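Local coordinates for tonb-dependent siderophore receptor (Acinetobacter baumannii, PDB 5FP1), which probably takes up iron-loaded siderophores at the bacterial outer membrane, the first step of iron uptake, and may bind ferric enterobactin with micromolar affinity, at residues 185-190 and 198-203; 309-314 and 392-397; 343-348 and 425-430; 560-565 and 595-600; 629-634 and 667-672. All coordinates share one frame; numbering follows the deposited sequence.

Contact 1. Residues 185-190 and 198-203; sequences HQNEKA and YKRVGI
Asn187 OD1 lies close against Tyr198 CB, and three donors grip it. His185 NE2, two residues back on the same strand, gives Asn187 OD1 a nearly straight bond of 2.8 Å in the plane of the imidazole ring. Two waters supply the others; the first donates to Asn187 OD1 at 2.8 Å and accepts from Arg200 NH1 at 3.0 Å, while the second bridges to Arg200 NH2 more weakly. Asn187 CG sits between its own backbone N and carbonyl carbon (chi1 76°), with the amide plane turned only 17° from the Tyr198 ring, whose CD2 lies near the amide. Beside this, Arg200 runs alongside His185 and lays its guanidinium flat on one ring face, centres 4.0 Å apart and planes 19° apart, with NH2 offset toward the rim. The backbones form an antiparallel hairpin: His185 with Arg200 and Asn187 with Tyr198 are hydrogen-bonded pairs, and Gln186 with Lys199 is the non-hydrogen-bonded pair between them. This is the outer end of two barrel strands, and their inward side chains reach the plug, where Arg200 NE makes a salt bridge to Glu110. Because NE2 donates to the amide oxygen, His185 carries a proton there, and the cation stacked on its face would be expected to disfavour a second one.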
# COMPACT_ATOMS: atom_id res chain seq x y z
N HIS A 185 9.72 -3.54 -18.36
CA HIS A 185 9.64 -2.13 -17.99
C HIS A 185 10.96 -1.58 -17.51
O HIS A 185 11.67 -2.23 -16.77
CB HIS A 185 8.62 -1.93 -16.88
CG HIS A 185 8.55 -0.52 -16.38
ND1 HIS A 185 7.58 0.36 -16.78
CD2 HIS A 185 9.36 0.17 -15.54
CE1 HIS A 185 7.80 1.54 -16.23
NE2 HIS A 185 8.87 1.44 -15.45
N GLN A 186 11.26 -0.35 -17.92
CA GLN A 186 12.38 0.42 -17.33
C GLN A 186 12.05 1.87 -17.34
O GLN A 186 11.35 2.37 -18.25
CB GLN A 186 13.70 0.19 -18.07
CG GLN A 186 13.71 0.70 -19.50
CD GLN A 186 15.10 0.69 -20.13
OE1 GLN A 186 15.55 1.70 -20.69
NE2 GLN A 186 15.78 -0.42 -20.04
N ASN A 187 12.54 2.58 -16.32
CA ASN A 187 12.49 4.03 -16.30
C ASN A 187 13.50 4.58 -15.31
O ASN A 187 13.82 3.93 -14.31
CB ASN A 187 11.08 4.56 -15.99
CG ASN A 187 10.71 4.44 -14.51
OD1 ASN A 187 10.33 3.37 -14.04
ND2 ASN A 187 10.76 5.55 -13.78
N GLU A 188 13.99 5.78 -15.60
CA GLU A 188 14.71 6.58 -14.62
C GLU A 188 13.69 7.42 -13.90
O GLU A 188 12.68 7.81 -14.50
CB GLU A 188 15.72 7.49 -15.29
CG GLU A 188 16.82 6.74 -16.00
CD GLU A 188 17.71 7.68 -16.81
OE1 GLU A 188 17.60 8.92 -16.65
OE2 GLU A 188 18.51 7.14 -17.58
N LYS A 189 13.92 7.71 -12.63
CA LYS A 189 13.03 8.59 -11.89
C LYS A 189 13.01 9.94 -12.60
O LYS A 189 14.06 10.56 -12.83
CB LYS A 189 13.48 8.75 -10.45
CG LYS A 189 12.51 9.56 -9.63
CD LYS A 189 13.03 9.76 -8.21
CE LYS A 189 12.02 10.55 -7.37
NZ LYS A 189 12.60 10.99 -6.07
N ALA A 190 11.82 10.42 -12.92
CA ALA A 190 11.69 11.60 -13.77
C ALA A 190 12.23 12.85 -13.09
O ALA A 190 11.90 13.13 -11.92
CB ALA A 190 10.22 11.82 -14.12
N TYR A 198 14.79 2.12 -12.50
CA TYR A 198 13.93 0.97 -12.27
C TYR A 198 13.95 0.05 -13.47
O TYR A 198 13.87 0.52 -14.61
CB TYR A 198 12.49 1.45 -12.01
CG TYR A 198 12.47 2.29 -10.78
CD1 TYR A 198 12.46 1.69 -9.52
CD2 TYR A 198 12.53 3.68 -10.85
CE1 TYR A 198 12.50 2.44 -8.36
CE2 TYR A 198 12.57 4.44 -9.70
CZ TYR A 198 12.57 3.81 -8.46
OH TYR A 198 12.61 4.54 -7.31
N LYS A 199 14.06 -1.25 -13.23
CA LYS A 199 13.97 -2.24 -14.31
C LYS A 199 13.22 -3.44 -13.78
O LYS A 199 13.53 -3.95 -12.70
CB LYS A 199 15.35 -2.68 -14.80
CG LYS A 199 16.25 -1.55 -15.29
CD LYS A 199 17.60 -2.04 -15.77
CE LYS A 199 18.42 -0.89 -16.33
NZ LYS A 199 18.50 0.25 -15.36
N ARG A 200 12.23 -3.91 -14.52
CA ARG A 200 11.52 -5.08 -14.08
C ARG A 200 10.87 -5.87 -15.21
O ARG A 200 10.56 -5.33 -16.27
CB ARG A 200 10.50 -4.70 -13.00
CG ARG A 200 9.48 -3.69 -13.36
CD ARG A 200 8.72 -3.15 -12.14
NE ARG A 200 7.80 -2.08 -12.52
CZ ARG A 200 8.04 -0.79 -12.35
NH1 ARG A 200 9.20 -0.37 -11.85
NH2 ARG A 200 7.15 0.10 -12.75
N VAL A 201 10.65 -7.15 -14.94
CA VAL A 201 9.99 -8.07 -15.85
C VAL A 201 9.01 -8.92 -15.05
O VAL A 201 9.27 -9.27 -13.88
CB VAL A 201 11.06 -8.96 -16.54
CG1 VAL A 201 10.43 -10.15 -17.25
CG2 VAL A 201 11.88 -8.11 -17.51
N GLY A 202 7.87 -9.21 -15.65
CA GLY A 202 6.89 -10.05 -15.01
C GLY A 202 6.09 -10.90 -15.98
O GLY A 202 6.00 -10.61 -17.17
N ILE A 203 5.47 -11.93 -15.43
CA ILE A 203 4.55 -12.75 -16.17
C ILE A 203 3.48 -13.24 -15.22
O ILE A 203 3.73 -13.49 -14.02
CB ILE A 203 5.32 -13.92 -16.85
CG1 ILE A 203 4.41 -14.68 -17.83
CG2 ILE A 203 5.88 -14.88 -15.83
CD1 ILE A 203 5.19 -15.64 -18.74
O HOH W 1 8.77 2.56 -11.91
O HOH W 2 7.18 3.37 -13.80

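Contact 2. Residues 309-314 and 392-397; sequences GNVGKG and TSLNGP
The flat group at this meeting point is the peptide carbonyl of Gly314, and Leu394 comes to it from above its plane. Leu394 N donates to Gly314 O at 2.9 Å in a nearly straight bond, standing 51° out of the carbonyl plane. Leu394 CB also crowds that oxygen, at 3.3 Å. A water donates to Gly314 O at 2.8 Å, and it also donates to Ser393 OG and accepts from Asn395 N, tying Gly314 to the turn that follows Leu394. Ser393 OG, anti to its backbone N (chi1 -170°), is placed to donate to Asn395 O at 2.7 Å and so braces this turn. The segment 309-314 contains a short 3-10 turn at 310-312 leading into barrel strand 315-341, and the short strand 391-393 pairs with the start of that strand; both belong to the long extracellular loops of a TonB-dependent receptor. Cys391, disulfide-bonded to Cys383, lies just before Thr392. Beyond the polar link, Leu394 CG is anti to its backbone N (chi1 177°), and the branch spreads over the 3-10 turn: CD1 meets Val311 CG1 at 4.2 Å, and CD2 rests near Val311 O at 3.8 Å. The buried Val311 also touches Pro235 and Trp237, while Leu394 O accepts a hydrogen bond from Tyr257 OH.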
# COMPACT_ATOMS: atom_id res chain seq x y z
N GLY A 309 24.40 16.45 10.71
CA GLY A 309 24.77 17.87 10.72
C GLY A 309 25.69 18.29 9.57
O GLY A 309 26.06 19.44 9.48
N ASN A 310 26.08 17.36 8.70
CA ASN A 310 26.98 17.72 7.62
C ASN A 310 26.32 18.62 6.63
O ASN A 310 27.00 19.38 5.94
CB ASN A 310 27.62 16.49 6.94
CG ASN A 310 28.31 15.60 7.91
OD1 ASN A 310 29.27 15.99 8.58
ND2 ASN A 310 27.81 14.39 8.03
N VAL A 311 25.00 18.57 6.58
CA VAL A 311 24.23 19.43 5.70
C VAL A 311 24.56 20.93 5.92
O VAL A 311 24.58 21.70 4.97
CB VAL A 311 22.73 19.17 5.86
CG1 VAL A 311 21.90 20.24 5.17
CG2 VAL A 311 22.37 17.78 5.32
N GLY A 312 24.78 21.29 7.17
CA GLY A 312 25.10 22.66 7.54
C GLY A 312 26.53 23.05 7.16
O GLY A 312 26.88 24.22 7.26
N LYS A 313 27.30 22.07 6.69
CA LYS A 313 28.64 22.35 6.11
C LYS A 313 28.73 22.00 4.63
O LYS A 313 29.81 21.91 4.04
CB LYS A 313 29.72 21.72 6.98
CG LYS A 313 29.80 20.24 6.96
CD LYS A 313 30.62 19.73 8.14
CE LYS A 313 31.12 18.32 7.84
NZ LYS A 313 31.82 17.66 8.97
N GLY A 314 27.55 21.88 4.01
CA GLY A 314 27.41 21.68 2.58
C GLY A 314 27.76 20.27 2.10
O GLY A 314 28.05 20.08 0.92
N THR A 392 29.19 13.20 -0.03
CA THR A 392 29.12 13.90 -1.31
C THR A 392 28.71 15.36 -1.07
O THR A 392 28.44 15.77 0.07
CB THR A 392 28.16 13.17 -2.27
OG1 THR A 392 28.33 13.67 -3.60
CG2 THR A 392 26.71 13.35 -1.87
N SER A 393 28.67 16.14 -2.14
CA SER A 393 28.31 17.55 -2.01
C SER A 393 26.79 17.71 -1.82
O SER A 393 26.01 17.04 -2.48
CB SER A 393 28.77 18.34 -3.26
OG SER A 393 28.62 19.72 -3.02
N LEU A 394 26.39 18.55 -0.89
CA LEU A 394 24.97 18.88 -0.74
C LEU A 394 24.44 19.47 -2.04
O LEU A 394 23.38 19.11 -2.56
CB LEU A 394 24.75 19.87 0.39
CG LEU A 394 23.30 20.30 0.56
CD1 LEU A 394 22.49 19.17 1.20
CD2 LEU A 394 23.27 21.58 1.38
N ASN A 395 25.21 20.40 -2.60
CA ASN A 395 24.83 21.01 -3.86
C ASN A 395 25.67 20.44 -5.01
O ASN A 395 26.89 20.47 -4.98
CB ASN A 395 24.99 22.54 -3.76
CG ASN A 395 24.09 23.15 -2.70
OD1 ASN A 395 24.54 23.83 -1.78
ND2 ASN A 395 22.82 22.87 -2.80
N GLY A 396 25.01 19.87 -6.01
CA GLY A 396 25.71 19.23 -7.14
C GLY A 396 26.53 17.99 -6.83
O GLY A 396 27.69 17.90 -7.23
N PRO A 397 25.95 17.01 -6.11
CA PRO A 397 26.68 15.77 -5.87
C PRO A 397 27.11 15.09 -7.17
O PRO A 397 26.36 15.12 -8.14
CB PRO A 397 25.66 14.87 -5.14
CG PRO A 397 24.32 15.46 -5.45
CD PRO A 397 24.57 16.95 -5.60
O HOH W 3 27.56 21.88 -1.19

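Contact 3. Residues 343-348 and 425-430; sequences GFLKHR and DNIEIT
His347 and Asp425 meet almost in one plane, ring and carboxylate turned 22° apart. His347 ND1 donates to the syn lone pair of Asp425 OD2 at 2.7 Å, the oxygen lying in the ring plane. Asp425 CG is anti to its backbone N (chi1 -173°), and the carboxylate reaches diagonally to His347, two places from the residue opposite Asp425. Ile427, the register partner of His347, runs alongside the imidazole with CG1 3.7 Å from ND1, and its CG2 lies over one ring face. On the side of the sheet that carries Arg348, Asn426, Lys346 and Glu428, the pairs run in step. Arg348 NH2 donates to Asn426 OD1 at 2.7 Å from above the amide plane, the two flat groups 69° apart, while the buried Arg348 NE finds no partner. Lys346 and Glu428 extend side by side, but NZ stays 4.1 Å from Glu428 OE2, beyond a salt bridge. At the strand end Leu345 CB touches Ile427 CG2 at 4.0 Å. Paired backbone bonds join Lys346 with Glu428 and Arg348 with Asn426. These are the periplasmic ends of barrel strands 346-368 and 405-428; strand 315-341 continues the wall beyond His347, strand 433-450 beyond Asp425 and Ile427, and Arg348 and Asn426 also touch the N-terminal loop at Val34, Ala35 and Pro36.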
# COMPACT_ATOMS: atom_id res chain seq x y z
N GLY A 343 -38.19 -16.37 4.16
CA GLY A 343 -39.56 -15.93 3.97
C GLY A 343 -39.71 -14.51 4.49
O GLY A 343 -40.27 -13.66 3.81
N PHE A 344 -39.21 -14.27 5.69
CA PHE A 344 -39.28 -12.94 6.29
C PHE A 344 -37.95 -12.18 6.15
O PHE A 344 -37.94 -10.98 5.85
CB PHE A 344 -39.68 -13.04 7.76
CG PHE A 344 -40.98 -13.77 7.99
CD1 PHE A 344 -42.04 -13.62 7.11
CD2 PHE A 344 -41.15 -14.59 9.10
CE1 PHE A 344 -43.24 -14.29 7.31
CE2 PHE A 344 -42.34 -15.26 9.31
CZ PHE A 344 -43.38 -15.11 8.42
N LEU A 345 -36.84 -12.87 6.38
CA LEU A 345 -35.50 -12.26 6.31
C LEU A 345 -34.73 -12.82 5.11
O LEU A 345 -34.78 -14.02 4.85
CB LEU A 345 -34.74 -12.58 7.59
CG LEU A 345 -35.38 -12.07 8.87
CD1 LEU A 345 -34.53 -12.40 10.08
CD2 LEU A 345 -35.64 -10.57 8.78
N LYS A 346 -34.03 -11.96 4.38
CA LYS A 346 -33.12 -12.41 3.33
C LYS A 346 -31.66 -12.26 3.79
O LYS A 346 -31.19 -11.14 4.04
CB LYS A 346 -33.34 -11.64 2.04
CG LYS A 346 -34.78 -11.73 1.53
CD LYS A 346 -34.94 -10.98 0.22
CE LYS A 346 -36.40 -10.82 -0.14
NZ LYS A 346 -36.55 -10.27 -1.51
N HIS A 347 -30.96 -13.38 3.89
CA HIS A 347 -29.56 -13.39 4.33
C HIS A 347 -28.62 -13.43 3.15
O HIS A 347 -28.82 -14.20 2.21
CB HIS A 347 -29.28 -14.59 5.20
CG HIS A 347 -30.09 -14.64 6.45
ND1 HIS A 347 -29.58 -14.32 7.69
CD2 HIS A 347 -31.37 -15.02 6.66
CE1 HIS A 347 -30.51 -14.50 8.61
NE2 HIS A 347 -31.61 -14.92 8.01
N ARG A 348 -27.63 -12.55 3.17
CA ARG A 348 -26.53 -12.57 2.23
C ARG A 348 -25.26 -12.78 3.04
O ARG A 348 -24.92 -11.95 3.89
CB ARG A 348 -26.49 -11.29 1.43
CG ARG A 348 -27.63 -11.22 0.42
CD ARG A 348 -27.73 -9.87 -0.22
NE ARG A 348 -28.02 -8.80 0.74
CZ ARG A 348 -28.14 -7.54 0.38
NH1 ARG A 348 -28.03 -7.22 -0.91
NH2 ARG A 348 -28.37 -6.58 1.27
N ASP A 425 -22.74 -11.59 7.56
CA ASP A 425 -24.13 -11.72 7.10
C ASP A 425 -24.75 -10.33 7.01
O ASP A 425 -24.71 -9.56 7.98
CB ASP A 425 -24.89 -12.61 8.08
CG ASP A 425 -26.32 -12.97 7.61
OD1 ASP A 425 -26.67 -12.75 6.43
OD2 ASP A 425 -27.09 -13.48 8.46
N ASN A 426 -25.27 -10.00 5.84
CA ASN A 426 -26.03 -8.80 5.68
C ASN A 426 -27.50 -9.20 5.51
O ASN A 426 -27.85 -9.86 4.54
CB ASN A 426 -25.54 -7.99 4.49
CG ASN A 426 -26.28 -6.67 4.33
OD1 ASN A 426 -27.38 -6.63 3.79
ND2 ASN A 426 -25.68 -5.58 4.81
N ILE A 427 -28.33 -8.84 6.49
CA ILE A 427 -29.71 -9.29 6.55
C ILE A 427 -30.67 -8.20 6.05
O ILE A 427 -30.78 -7.13 6.65
CB ILE A 427 -30.09 -9.70 7.97
CG1 ILE A 427 -29.11 -10.74 8.50
CG2 ILE A 427 -31.50 -10.28 8.01
CD1 ILE A 427 -29.29 -11.06 9.95
N GLU A 428 -31.34 -8.47 4.94
CA GLU A 428 -32.40 -7.59 4.44
C GLU A 428 -33.68 -7.88 5.22
O GLU A 428 -34.27 -8.97 5.11
CB GLU A 428 -32.60 -7.76 2.95
CG GLU A 428 -33.71 -6.88 2.41
CD GLU A 428 -33.99 -7.06 0.93
OE1 GLU A 428 -33.03 -7.25 0.14
OE2 GLU A 428 -35.16 -6.97 0.54
N ILE A 429 -34.05 -6.93 6.06
CA ILE A 429 -35.24 -7.04 6.89
C ILE A 429 -36.46 -6.64 6.07
O ILE A 429 -37.46 -7.35 6.09
CB ILE A 429 -35.09 -6.21 8.17
CG1 ILE A 429 -33.88 -6.71 8.97
CG2 ILE A 429 -36.34 -6.31 9.04
CD1 ILE A 429 -33.54 -5.82 10.14
N THR A 430 -36.37 -5.53 5.36
CA THR A 430 -37.29 -5.19 4.30
C THR A 430 -36.42 -4.54 3.26
O THR A 430 -35.24 -4.37 3.50
CB THR A 430 -38.35 -4.14 4.75
OG1 THR A 430 -37.75 -2.84 4.72
CG2 THR A 430 -38.85 -4.44 6.13
O HOH W 4 -36.68 -9.54 3.87

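Contact 4. Residues 560-565 and 595-600; sequences ANVGES and LTKNGK
A classic beta bulge marks the extracellular end of this barrel hairpin: Thr596 and Lys597 both stand opposite Glu564 where strands 558-575 and 582-597 part. Glu564 and Lys597 remain an antiparallel hydrogen-bonded pair. Glu564 N donates to Lys597 O at 3.1 Å, in the carbonyl plane and on a lone pair, and Lys597 N returns the bond to Glu564 O at 3.0 Å. In the bulge the CB of Thr596 points toward the other strand, packing 3.5 Å from Glu564 O, and its CG2 meets Glu564 OE1 at 3.8 Å; the hydroxyl OG1 bonds instead to Glu594. Lys597 holds CG anti to its backbone N (chi1 -176°) and stays extended to its end, passing across Glu564 and over the carbonyl of Val562. There NZ makes a weak hydrogen bond to Val562 O at 3.0 Å. A water gathers the three polar groups, donating to Val562 O, and to Glu564 OE2 at 2.8 Å, and accepting from Lys597 NZ at 2.6 Å. A second bulge, at Val562 and Gly563 against Thr550, lies along the other edge of strand 558-575, where it pairs with 536-555. Deeper in the wall Ser565 CB meets Leu595, and Ser565 OG bonds to Tyr90 of the plug. With Glu564 OE2 4.5 Å from Lys597 NZ, the two charges form no direct salt bridge; the water relays between them, and the ammonium probably offsets part of the carboxylate's charge at this surface position.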
# COMPACT_ATOMS: atom_id res chain seq x y z
N ALA A 560 4.00 -1.01 27.24
CA ALA A 560 2.65 -1.16 27.75
C ALA A 560 1.65 -0.66 26.71
O ALA A 560 2.01 0.08 25.83
CB ALA A 560 2.48 -0.34 29.04
N ASN A 561 0.39 -1.04 26.86
CA ASN A 561 -0.66 -0.70 25.89
C ASN A 561 -1.51 0.51 26.30
O ASN A 561 -2.73 0.48 26.16
CB ASN A 561 -1.61 -1.86 25.78
CG ASN A 561 -1.36 -2.72 24.57
OD1 ASN A 561 -0.56 -2.40 23.69
ND2 ASN A 561 -2.07 -3.84 24.53
N VAL A 562 -0.87 1.59 26.72
CA VAL A 562 -1.56 2.71 27.34
C VAL A 562 -1.64 3.94 26.44
O VAL A 562 -2.18 4.97 26.84
CB VAL A 562 -0.86 3.12 28.66
CG1 VAL A 562 -1.00 2.01 29.70
CG2 VAL A 562 0.60 3.42 28.43
N GLY A 563 -1.11 3.86 25.22
CA GLY A 563 -1.16 4.99 24.32
C GLY A 563 -2.53 5.13 23.67
O GLY A 563 -3.35 4.21 23.70
N GLU A 564 -2.79 6.29 23.08
CA GLU A 564 -4.05 6.55 22.41
C GLU A 564 -3.86 7.54 21.32
O GLU A 564 -3.12 8.52 21.46
CB GLU A 564 -5.10 7.16 23.38
CG GLU A 564 -5.31 6.39 24.65
CD GLU A 564 -6.17 7.14 25.67
OE1 GLU A 564 -6.70 8.21 25.37
OE2 GLU A 564 -6.32 6.64 26.79
N SER A 565 -4.60 7.35 20.23
CA SER A 565 -4.65 8.31 19.16
C SER A 565 -6.00 8.17 18.48
O SER A 565 -6.69 7.15 18.63
CB SER A 565 -3.51 8.10 18.14
OG SER A 565 -3.78 6.95 17.34
N LEU A 595 -2.63 12.82 18.47
CA LEU A 595 -1.84 11.93 19.28
C LEU A 595 -2.20 12.19 20.74
O LEU A 595 -1.53 12.94 21.43
CB LEU A 595 -0.36 12.23 19.07
CG LEU A 595 0.17 11.90 17.68
CD1 LEU A 595 1.51 12.60 17.45
CD2 LEU A 595 0.30 10.39 17.55
N THR A 596 -3.30 11.60 21.16
CA THR A 596 -3.92 11.93 22.45
C THR A 596 -3.02 11.64 23.64
O THR A 596 -2.87 12.45 24.56
CB THR A 596 -5.22 11.12 22.61
OG1 THR A 596 -6.01 11.27 21.41
CG2 THR A 596 -6.02 11.63 23.84
N LYS A 597 -2.40 10.47 23.62
CA LYS A 597 -1.55 10.06 24.70
C LYS A 597 -0.35 9.30 24.16
O LYS A 597 -0.48 8.24 23.55
CB LYS A 597 -2.39 9.20 25.65
CG LYS A 597 -1.67 8.76 26.89
CD LYS A 597 -2.62 8.02 27.82
CE LYS A 597 -1.86 7.31 28.92
NZ LYS A 597 -2.72 6.25 29.51
N ASN A 598 0.83 9.87 24.39
CA ASN A 598 2.09 9.31 23.89
C ASN A 598 2.88 8.63 24.99
O ASN A 598 2.72 8.96 26.16
CB ASN A 598 2.93 10.45 23.30
CG ASN A 598 2.27 11.09 22.10
OD1 ASN A 598 2.03 10.42 21.09
ND2 ASN A 598 1.94 12.37 22.20
N GLY A 599 3.77 7.73 24.60
CA GLY A 599 4.73 7.15 25.54
C GLY A 599 6.08 7.86 25.50
O GLY A 599 6.13 9.10 25.54
N LYS A 600 7.16 7.10 25.43
CA LYS A 600 8.50 7.67 25.34
C LYS A 600 9.18 7.22 24.08
O LYS A 600 8.83 6.19 23.53
CB LYS A 600 9.33 7.27 26.55
CG LYS A 600 8.76 7.76 27.87
CD LYS A 600 9.87 7.92 28.89
CE LYS A 600 9.32 8.34 30.25
NZ LYS A 600 8.23 7.42 30.63
O HOH W 5 -4.52 4.98 28.08
O HOH W 6 -0.50 9.14 20.46

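Contact 5. Residues 629-634 and 667-672; sequences WTTYKV and DAMARY
Trp629 and Met669 face each other across an intervening strand, with their side chains crossing at about a right angle. Trp629 CG is anti to its backbone N (chi1 -180°), and the far rim of the indole comes up to strand 659-673. CH2 meets Met669 CB at 3.8 Å, with CB in the plane of the ring at its edge; CZ3 reaches Asp667 CB at 4.2 Å farther along the same edge. Met669 bends twice: chi2 of -90° swings SD away from the extended line, and chi3 of -70° brings CE round to 4.1 Å from Trp629 CZ2. That methyl also meets Thr631 CG2 at 4.2 Å, so it touches both Trp629 and Thr631. The direct side-chain contact is apolar, and the polar ends are engaged elsewhere: Trp629 NE1 donates to Asp54 OD2, Thr631 OG1 bonds to Asn583, and Asp667 makes a salt bridge to Arg665. Farther along, a water links Arg671 O and, weakly, Lys633 NZ. Strands 624-635 and 659-673 run in the same direction with strand 638-651 between them. Such next-but-one packing on the inner wall, met by helix 49-55 of the plug, belongs to the plugged beta-barrel of TonB-dependent receptors.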
# COMPACT_ATOMS: atom_id res chain seq x y z
N TRP A 629 -9.93 13.50 -11.23
CA TRP A 629 -9.61 13.08 -12.59
C TRP A 629 -10.88 13.22 -13.41
O TRP A 629 -11.92 12.70 -13.02
CB TRP A 629 -9.16 11.64 -12.63
CG TRP A 629 -8.83 11.20 -14.00
CD1 TRP A 629 -9.56 10.39 -14.80
CD2 TRP A 629 -7.69 11.59 -14.76
NE1 TRP A 629 -8.95 10.24 -16.01
CE2 TRP A 629 -7.80 10.97 -16.02
CE3 TRP A 629 -6.58 12.41 -14.50
CZ2 TRP A 629 -6.85 11.14 -17.02
CZ3 TRP A 629 -5.63 12.58 -15.50
CH2 TRP A 629 -5.77 11.95 -16.75
N THR A 630 -10.79 13.92 -14.53
CA THR A 630 -11.94 14.07 -15.39
C THR A 630 -11.55 14.02 -16.87
O THR A 630 -10.47 14.49 -17.25
CB THR A 630 -12.73 15.35 -15.04
OG1 THR A 630 -13.97 15.35 -15.76
CG2 THR A 630 -11.94 16.61 -15.31
N THR A 631 -12.39 13.38 -17.68
CA THR A 631 -12.13 13.28 -19.11
C THR A 631 -13.36 13.67 -19.92
O THR A 631 -14.51 13.55 -19.46
CB THR A 631 -11.65 11.89 -19.55
OG1 THR A 631 -12.74 10.97 -19.62
CG2 THR A 631 -10.57 11.33 -18.58
N TYR A 632 -13.08 14.12 -21.14
CA TYR A 632 -14.11 14.62 -22.05
C TYR A 632 -13.86 14.13 -23.48
O TYR A 632 -12.73 14.13 -23.97
CB TYR A 632 -14.20 16.15 -21.99
CG TYR A 632 -15.51 16.65 -22.55
CD1 TYR A 632 -15.67 16.84 -23.92
CD2 TYR A 632 -16.60 16.86 -21.73
CE1 TYR A 632 -16.88 17.26 -24.44
CE2 TYR A 632 -17.81 17.28 -22.24
CZ TYR A 632 -17.94 17.48 -23.60
OH TYR A 632 -19.14 17.89 -24.13
N LYS A 633 -14.93 13.68 -24.13
CA LYS A 633 -14.83 13.20 -25.50
C LYS A 633 -14.96 14.40 -26.42
O LYS A 633 -16.08 14.73 -26.84
CB LYS A 633 -15.95 12.20 -25.79
CG LYS A 633 -15.55 10.75 -25.68
CD LYS A 633 -14.67 10.35 -26.86
CE LYS A 633 -14.80 8.87 -27.17
NZ LYS A 633 -13.74 8.43 -28.11
N VAL A 634 -13.85 15.08 -26.68
CA VAL A 634 -13.90 16.31 -27.48
C VAL A 634 -14.24 16.00 -28.94
O VAL A 634 -14.93 16.77 -29.58
CB VAL A 634 -12.60 17.14 -27.42
CG1 VAL A 634 -12.20 17.45 -25.98
CG2 VAL A 634 -11.47 16.46 -28.16
N ASP A 667 -1.98 16.61 -13.84
CA ASP A 667 -1.72 15.64 -14.88
C ASP A 667 -2.63 15.89 -16.08
O ASP A 667 -3.72 16.46 -15.94
CB ASP A 667 -1.93 14.24 -14.36
CG ASP A 667 -0.96 13.90 -13.23
OD1 ASP A 667 0.25 13.77 -13.50
OD2 ASP A 667 -1.40 13.80 -12.06
N ALA A 668 -2.20 15.43 -17.24
CA ALA A 668 -3.05 15.49 -18.43
C ALA A 668 -2.90 14.28 -19.30
O ALA A 668 -1.88 13.58 -19.26
CB ALA A 668 -2.78 16.76 -19.21
N MET A 669 -3.92 14.03 -20.13
CA MET A 669 -3.91 12.91 -21.01
C MET A 669 -4.67 13.24 -22.33
O MET A 669 -5.61 14.00 -22.33
CB MET A 669 -4.59 11.74 -20.31
CG MET A 669 -4.59 10.42 -21.06
SD MET A 669 -6.03 10.19 -22.14
CE MET A 669 -7.34 9.99 -20.95
N ALA A 670 -4.26 12.59 -23.40
CA ALA A 670 -5.02 12.56 -24.65
C ALA A 670 -4.91 11.19 -25.27
O ALA A 670 -3.83 10.63 -25.40
CB ALA A 670 -4.49 13.62 -25.61
N ARG A 671 -6.06 10.66 -25.67
CA ARG A 671 -6.18 9.37 -26.27
C ARG A 671 -6.86 9.52 -27.64
O ARG A 671 -8.00 9.96 -27.70
CB ARG A 671 -7.08 8.49 -25.43
CG ARG A 671 -7.22 7.11 -26.03
CD ARG A 671 -7.60 6.04 -25.00
NE ARG A 671 -8.73 6.45 -24.20
CZ ARG A 671 -8.70 6.63 -22.88
NH1 ARG A 671 -7.59 6.42 -22.17
NH2 ARG A 671 -9.80 7.00 -22.28
N TYR A 672 -6.17 9.11 -28.69
CA TYR A 672 -6.72 9.17 -30.06
C TYR A 672 -6.99 7.78 -30.56
O TYR A 672 -6.08 6.93 -30.61
CB TYR A 672 -5.77 9.91 -31.01
CG TYR A 672 -6.34 10.08 -32.42
CD1 TYR A 672 -7.32 11.02 -32.68
CD2 TYR A 672 -5.91 9.28 -33.47
CE1 TYR A 672 -7.86 11.18 -33.95
CE2 TYR A 672 -6.44 9.43 -34.74
CZ TYR A 672 -7.41 10.37 -34.97
OH TYR A 672 -7.94 10.52 -36.23
O HOH W 7 -10.52 8.62 -27.69

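Overall arrangement
All five contacts belong to the barrel domain, contact 2 in its extracellular loops; the antiparallel strands close round the N-terminal plug. Contacts 1, 2 and 4 sit toward the extracellular end, contacts 3 and 5 toward the periplasmic one, and none touches another. Contacts 2 and 3, centres 66 Å apart, are the most distant pair yet interlock along the chain, since 343-348 falls between the segments of contact 2; the rest follow in series. Contacts 1 and 5 are closest, centres 25 Å apart. Contacts 4 and 5 use neighbouring strands, 582-597 and 624-635, at opposite sides of the chain's centre. Plug residues reach contacts 1, 4 and 5, and the segment leading into the plug touches contact 3.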